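Local coordinates for protein beta-phosphoglucomutase (Bacteroides vulgatus, PDB 3DV9) that probably interconverts beta-glucose 1-phosphate and glucose 6-phosphate, as a magnesium-binding phosphomutase of the haloacid dehalogenase (HAD) family, at residues A[28-33]-A[129-134]; A[113-118]-A[232-237]. All coordinates share one frame; numbering follows the deposited sequence. Where two conformers were deposited one is given.

Contact 1 of 2, residues A[28-33]-A[129-134]; sequences FDMDGV and VVTGSG. With MG (magnesium ion), chain B; PO4 (phosphate ion), chain C.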
loop_
_atom_site.group_PDB
_atom_site.type_symbol
_atom_site.label_atom_id
_atom_site.label_comp_id
_atom_site.label_asym_id
_atom_site.label_seq_id
_atom_site.Cartn_x
_atom_site.Cartn_y
_atom_site.Cartn_z
ATOM N N PHE A 28 4.863 -3.129 4.142
ATOM C CA PHE A 28 3.848 -3.643 3.199
ATOM C C PHE A 28 2.563 -2.870 3.226
ATOM O O PHE A 28 1.891 -2.737 4.277
ATOM C CB PHE A 28 3.494 -5.082 3.541
ATOM C CG PHE A 28 4.554 -6.060 3.205
ATOM C CD1 PHE A 28 4.483 -6.759 1.990
ATOM C CD2 PHE A 28 5.610 -6.304 4.080
ATOM C CE1 PHE A 28 5.468 -7.702 1.638
ATOM C CE2 PHE A 28 6.623 -7.241 3.740
ATOM C CZ PHE A 28 6.535 -7.949 2.534
ATOM N N ASP A 29 2.143 -2.424 2.046
ATOM C CA ASP A 29 0.754 -2.060 1.945
ATOM C C ASP A 29 -0.174 -3.274 2.264
ATOM O O ASP A 29 0.233 -4.442 2.109
ATOM C CB ASP A 29 0.490 -1.550 0.531
ATOM C CG ASP A 29 -0.917 -1.173 0.326
ATOM O OD1 ASP A 29 -1.429 -0.390 1.161
ATOM O OD2 ASP A 29 -1.517 -1.686 -0.634
HETATM N N MSE A 30 -1.408 -3.027 2.735
HETATM C CA MSE A 30 -2.307 -4.165 2.990
HETATM C C MSE A 30 -3.207 -4.603 1.803
HETATM O O MSE A 30 -3.100 -5.706 1.276
HETATM C CB MSE A 30 -3.177 -3.922 4.229
HETATM C CG MSE A 30 -3.938 -5.205 4.605
HETATM SE SE MSE A 30 -4.984 -4.948 6.202
HETATM C CE MSE A 30 -6.330 -3.727 5.443
ATOM N N ASP A 31 -4.123 -3.734 1.413
ATOM C CA ASP A 31 -5.097 -4.087 0.369
ATOM C C ASP A 31 -4.436 -4.239 -0.996
ATOM O O ASP A 31 -3.807 -3.315 -1.489
ATOM C CB ASP A 31 -6.187 -3.027 0.306
ATOM C CG ASP A 31 -7.007 -2.969 1.579
ATOM O OD1 ASP A 31 -7.545 -3.997 2.015
ATOM O OD2 ASP A 31 -7.096 -1.865 2.144
ATOM N N GLY A 32 -4.637 -5.410 -1.625
ATOM C CA GLY A 32 -4.013 -5.667 -2.908
ATOM C C GLY A 32 -2.556 -6.091 -2.834
ATOM O O GLY A 32 -1.897 -6.225 -3.871
ATOM N N VAL A 33 -2.036 -6.291 -1.611
ATOM C CA VAL A 33 -0.644 -6.776 -1.438
ATOM C C VAL A 33 -0.654 -7.976 -0.500
ATOM O O VAL A 33 -0.200 -9.076 -0.863
ATOM C CB VAL A 33 0.270 -5.627 -0.901
ATOM C CG1 VAL A 33 1.646 -6.183 -0.439
ATOM C CG2 VAL A 33 0.417 -4.517 -1.993
ATOM N N VAL A 129 3.041 -3.243 8.479
ATOM C CA VAL A 129 1.859 -2.989 7.616
ATOM C C VAL A 129 1.560 -1.511 7.625
ATOM O O VAL A 129 1.562 -0.892 8.690
ATOM C CB VAL A 129 0.610 -3.754 8.087
ATOM C CG1 VAL A 129 -0.558 -3.474 7.122
ATOM C CG2 VAL A 129 0.887 -5.195 8.145
ATOM N N VAL A 130 1.306 -0.945 6.434
ATOM C CA VAL A 130 0.964 0.480 6.272
ATOM C C VAL A 130 -0.282 0.634 5.388
ATOM O O VAL A 130 -0.226 0.415 4.166
ATOM C CB VAL A 130 2.108 1.263 5.636
ATOM C CG1 VAL A 130 1.703 2.764 5.501
ATOM C CG2 VAL A 130 3.411 1.062 6.415
ATOM N N THR A 131 -1.398 1.027 5.989
ATOM C CA THR A 131 -2.674 0.960 5.254
ATOM C C THR A 131 -3.494 2.201 5.465
ATOM O O THR A 131 -3.459 2.792 6.545
ATOM C CB THR A 131 -3.465 -0.336 5.598
ATOM O OG1 THR A 131 -4.680 -0.367 4.839
ATOM C CG2 THR A 131 -3.785 -0.397 7.090
ATOM N N GLY A 132 -4.146 2.618 4.378
ATOM C CA GLY A 132 -5.100 3.710 4.390
ATOM C C GLY A 132 -6.440 3.161 4.812
ATOM O O GLY A 132 -7.425 3.899 4.880
ATOM N N SER A 133 -6.466 1.855 5.099
ATOM C CA SER A 133 -7.691 1.182 5.519
ATOM C C SER A 133 -8.026 1.554 6.954
ATOM O O SER A 133 -7.129 1.714 7.787
ATOM C CB SER A 133 -7.554 -0.339 5.410
ATOM O OG SER A 133 -8.817 -0.959 5.263
ATOM N N GLY A 134 -9.322 1.724 7.196
ATOM C CA GLY A 134 -9.880 1.807 8.536
ATOM C C GLY A 134 -10.890 0.575 8.662
ATOM O O GLY A 134 -11.569 0.722 9.980
HETATM MG MG MG B . -3.146 -1.211 -1.961
HETATM P P PO4 C . -4.360 0.179 0.996
HETATM O O1 PO4 C . -3.874 -0.812 2.034
HETATM O O2 PO4 C . -4.189 -0.365 -0.395
HETATM O O3 PO4 C . -3.603 1.504 1.123
HETATM O O4 PO4 C . -5.830 0.524 1.197
HETATM O O HOH W 1 -4.005 -1.150 2.604
HETATM O O HOH W 2 -3.608 1.926 1.924
HETATM O O HOH W 3 -4.074 0.130 -0.630
HETATM O O HOH W 4 -2.099 0.937 -2.178
#

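Contact 2 of 2, residues A[113-118]-A[232-237]; sequences ALEVLT and DFNKNW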
loop_
_atom_site.group_PDB
_atom_site.type_symbol
_atom_site.label_atom_id
_atom_site.label_comp_id
_atom_site.label_asym_id
_atom_site.label_seq_id
_atom_site.Cartn_x
_atom_site.Cartn_y
_atom_site.Cartn_z
ATOM N N ALA A 113 2.182 -14.018 -0.511
ATOM C CA ALA A 113 2.388 -13.045 0.603
ATOM C C ALA A 113 2.895 -13.741 1.888
ATOM O O ALA A 113 3.857 -13.314 2.505
ATOM C CB ALA A 113 1.070 -12.285 0.887
ATOM N N LEU A 114 2.218 -14.810 2.304
ATOM C CA LEU A 114 2.663 -15.491 3.538
ATOM C C LEU A 114 4.078 -16.046 3.356
ATOM O O LEU A 114 4.907 -15.922 4.273
ATOM C CB LEU A 114 1.660 -16.591 3.903
ATOM C CG LEU A 114 2.109 -17.483 5.064
ATOM C CD1 LEU A 114 2.320 -16.693 6.309
ATOM C CD2 LEU A 114 1.009 -18.523 5.291
ATOM N N GLU A 115 4.364 -16.623 2.189
ATOM C CA GLU A 115 5.687 -17.156 1.941
ATOM C C GLU A 115 6.777 -16.080 2.009
ATOM O O GLU A 115 7.828 -16.273 2.640
ATOM C CB GLU A 115 5.756 -17.874 0.621
ATOM C CG GLU A 115 7.148 -18.505 0.407
ATOM C CD GLU A 115 7.185 -19.382 -0.840
ATOM O OE1 GLU A 115 6.106 -19.694 -1.400
ATOM O OE2 GLU A 115 8.285 -19.768 -1.256
ATOM N N VAL A 116 6.585 -14.959 1.327
ATOM C CA VAL A 116 7.606 -13.910 1.381
ATOM C C VAL A 116 7.789 -13.297 2.786
ATOM O O VAL A 116 8.922 -13.031 3.185
ATOM C CB VAL A 116 7.444 -12.843 0.256
ATOM C CG1 VAL A 116 6.339 -11.793 0.613
ATOM C CG2 VAL A 116 8.790 -12.203 -0.051
ATOM N N LEU A 117 6.704 -13.142 3.537
ATOM C CA LEU A 117 6.756 -12.604 4.915
ATOM C C LEU A 117 7.539 -13.556 5.808
ATOM O O LEU A 117 8.310 -13.129 6.668
ATOM C CB LEU A 117 5.347 -12.408 5.467
ATOM C CG LEU A 117 4.665 -11.177 4.852
ATOM C CD1 LEU A 117 3.141 -11.205 5.107
ATOM C CD2 LEU A 117 5.363 -9.877 5.364
ATOM N N THR A 118 7.371 -14.852 5.597
ATOM C CA THR A 118 8.104 -15.840 6.427
ATOM C C THR A 118 9.608 -15.779 6.133
ATOM O O THR A 118 10.421 -15.937 7.060
ATOM C CB THR A 118 7.531 -17.287 6.283
ATOM O OG1 THR A 118 7.836 -17.813 4.983
ATOM C CG2 THR A 118 6.032 -17.290 6.476
ATOM N N ASP A 232 5.499 -13.415 -8.100
ATOM C CA ASP A 232 6.688 -12.897 -8.806
ATOM C C ASP A 232 7.636 -12.255 -7.780
ATOM O O ASP A 232 8.844 -12.537 -7.734
ATOM C CB ASP A 232 6.231 -11.905 -9.920
ATOM C CG ASP A 232 7.346 -11.525 -10.924
ATOM O OD1 ASP A 232 8.290 -12.332 -11.083
ATOM O OD2 ASP A 232 7.274 -10.430 -11.596
ATOM N N PHE A 233 7.060 -11.399 -6.940
ATOM C CA PHE A 233 7.835 -10.717 -5.889
ATOM C C PHE A 233 8.486 -11.757 -4.940
ATOM O O PHE A 233 9.694 -11.736 -4.699
ATOM C CB PHE A 233 6.939 -9.735 -5.137
ATOM C CG PHE A 233 7.612 -9.098 -3.972
ATOM C CD1 PHE A 233 8.781 -8.373 -4.144
ATOM C CD2 PHE A 233 7.122 -9.320 -2.685
ATOM C CE1 PHE A 233 9.441 -7.778 -3.038
ATOM C CE2 PHE A 233 7.755 -8.733 -1.562
ATOM C CZ PHE A 233 8.940 -7.985 -1.741
ATOM N N ASN A 234 7.681 -12.711 -4.492
ATOM C CA ASN A 234 8.142 -13.752 -3.594
ATOM C C ASN A 234 9.310 -14.504 -4.259
ATOM O O ASN A 234 10.345 -14.758 -3.616
ATOM C CB ASN A 234 7.008 -14.713 -3.267
ATOM C CG ASN A 234 7.481 -15.871 -2.423
ATOM O OD1 ASN A 234 8.269 -15.676 -1.491
ATOM N ND2 ASN A 234 7.058 -17.090 -2.780
ATOM N N LYS A 235 9.139 -14.894 -5.526
ATOM C CA LYS A 235 10.155 -15.706 -6.206
ATOM C C LYS A 235 11.503 -14.974 -6.305
ATOM O O LYS A 235 12.587 -15.591 -6.285
ATOM C CB LYS A 235 9.678 -16.031 -7.610
ATOM C CG LYS A 235 10.617 -16.880 -8.416
ATOM C CD LYS A 235 9.943 -17.347 -9.702
ATOM C CE LYS A 235 9.458 -16.187 -10.566
ATOM N NZ LYS A 235 8.649 -16.652 -11.749
ATOM N N ASN A 236 11.407 -13.667 -6.440
ATOM C CA ASN A 236 12.561 -12.805 -6.600
ATOM C C ASN A 236 13.176 -12.286 -5.299
ATOM O O ASN A 236 14.203 -11.600 -5.323
ATOM C CB ASN A 236 12.165 -11.644 -7.495
ATOM C CG ASN A 236 12.172 -12.031 -8.946
ATOM O OD1 ASN A 236 13.225 -12.059 -9.584
ATOM N ND2 ASN A 236 10.999 -12.362 -9.479
ATOM N N TRP A 237 12.574 -12.643 -4.169
ATOM C CA TRP A 237 13.018 -12.070 -2.884
ATOM C C TRP A 237 14.529 -12.346 -2.604
ATOM O O TRP A 237 15.314 -11.445 -2.259
ATOM C CB TRP A 237 12.144 -12.583 -1.712
ATOM C CG TRP A 237 12.730 -12.015 -0.482
ATOM C CD1 TRP A 237 13.450 -12.662 0.451
ATOM C CD2 TRP A 237 12.742 -10.615 -0.126
ATOM N NE1 TRP A 237 13.892 -11.760 1.412
ATOM C CE2 TRP A 237 13.473 -10.498 1.072
ATOM C CE3 TRP A 237 12.200 -9.456 -0.715
ATOM C CZ2 TRP A 237 13.684 -9.251 1.712
ATOM C CZ3 TRP A 237 12.402 -8.217 -0.082
ATOM C CH2 TRP A 237 13.137 -8.130 1.117
#

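Contact 1 of 2, residues A[28-33]-A[129-134]
F28 and V129 pair as neighbours on two adjacent parallel strands, 25-29 and 126-130, whose chains then run on into loops facing the magnesium site of a HAD fold. V130 N donates to F28 O at 2.9 Å. Beyond the strands, the chain of M30, a selenomethionine, lies against 129-134: its CB sits 3.9 Å from V129 CG1, and CE reaches to 3.6 Å from S133 CB. T131 OG1, anti to the backbone N, accepts S133 N at 2.9 Å in an ST turn. An alanine at T131 would probably leave S133 N without this acceptor and the turn freer to shift beside the metal site. D29 OD2 and D31 O bind the magnesium, with E65 and N190 completing the protein ligands. A phosphate, probably from the crystallisation liquor, and waters are alternative occupants beside the metal; the phosphate's details are doubtful, its approach to D29 OD1 being too short to interpret. D29 OD1 and V130 O are two acceptors 3.3 Å apart, and K165 NZ, in a salt bridge with the first and a hydrogen bond to the second, probably eases their closeness. Metal-bound D29 is probably the nucleophile, as the first aspartate of DxDx(T/V) is in HAD enzymes.

Contact 2 of 2, residues A[113-118]-A[232-237]
V116 meets F233, N234 and W237 with different parts of its branched side chain. CG2, anti to the backbone N, reaches W237 CB at 3.8 Å and F233 CE2 at 3.9 Å, while CG1, set between the backbone N and the carbonyl carbon (chi1 80°), also lies beside the F233 ring. Sliding past in the opposite direction, the side chain of N234, its CG anti to the backbone N, brings OD1 to 3.4 Å from V116 CB. Its other branch lies against E115: ND2 is 3.0 Å from E115 CD, but the carboxylate and amide planes stand 72° apart and the angles are too poor for hydrogen bonds. The firmer polar partner of N234 is K119, one turn along from E115, whose NZ bonds to OD1. These residues join helices 113-122 and 230-244, which pack on the same side of the parallel sheet of the Rossmann-like HAD core, nearly side by side, with segment axes 8.9 Å apart and 25° from parallel. Toward the sheet, F233 rests on F28 and I188, and W237 on V26 and L186.

Contact 1 and contact 2 lie in different layers of the HAD core: centres about 16 Å apart, one at the end of the sheet that holds the magnesium, the probable active site, the other between two helices packed on one side of it. F28 joins them directly, its CE2 lying 3.3 Å from L117 CD2 and its CE1 4.1 Å from F233 CE2. Along the chain the segments alternate, 28-33, 113-118, 129-134, 232-237, and helix 113-122 leads straight into strand 126-130. The long excursion between strand 25-29 and that helix is largely helical, as in the cap of beta-phosphoglucomutase relatives. Thus strand 25-29, which ends in the metal ligand D29, is linked through F28 to both helices of contact 2.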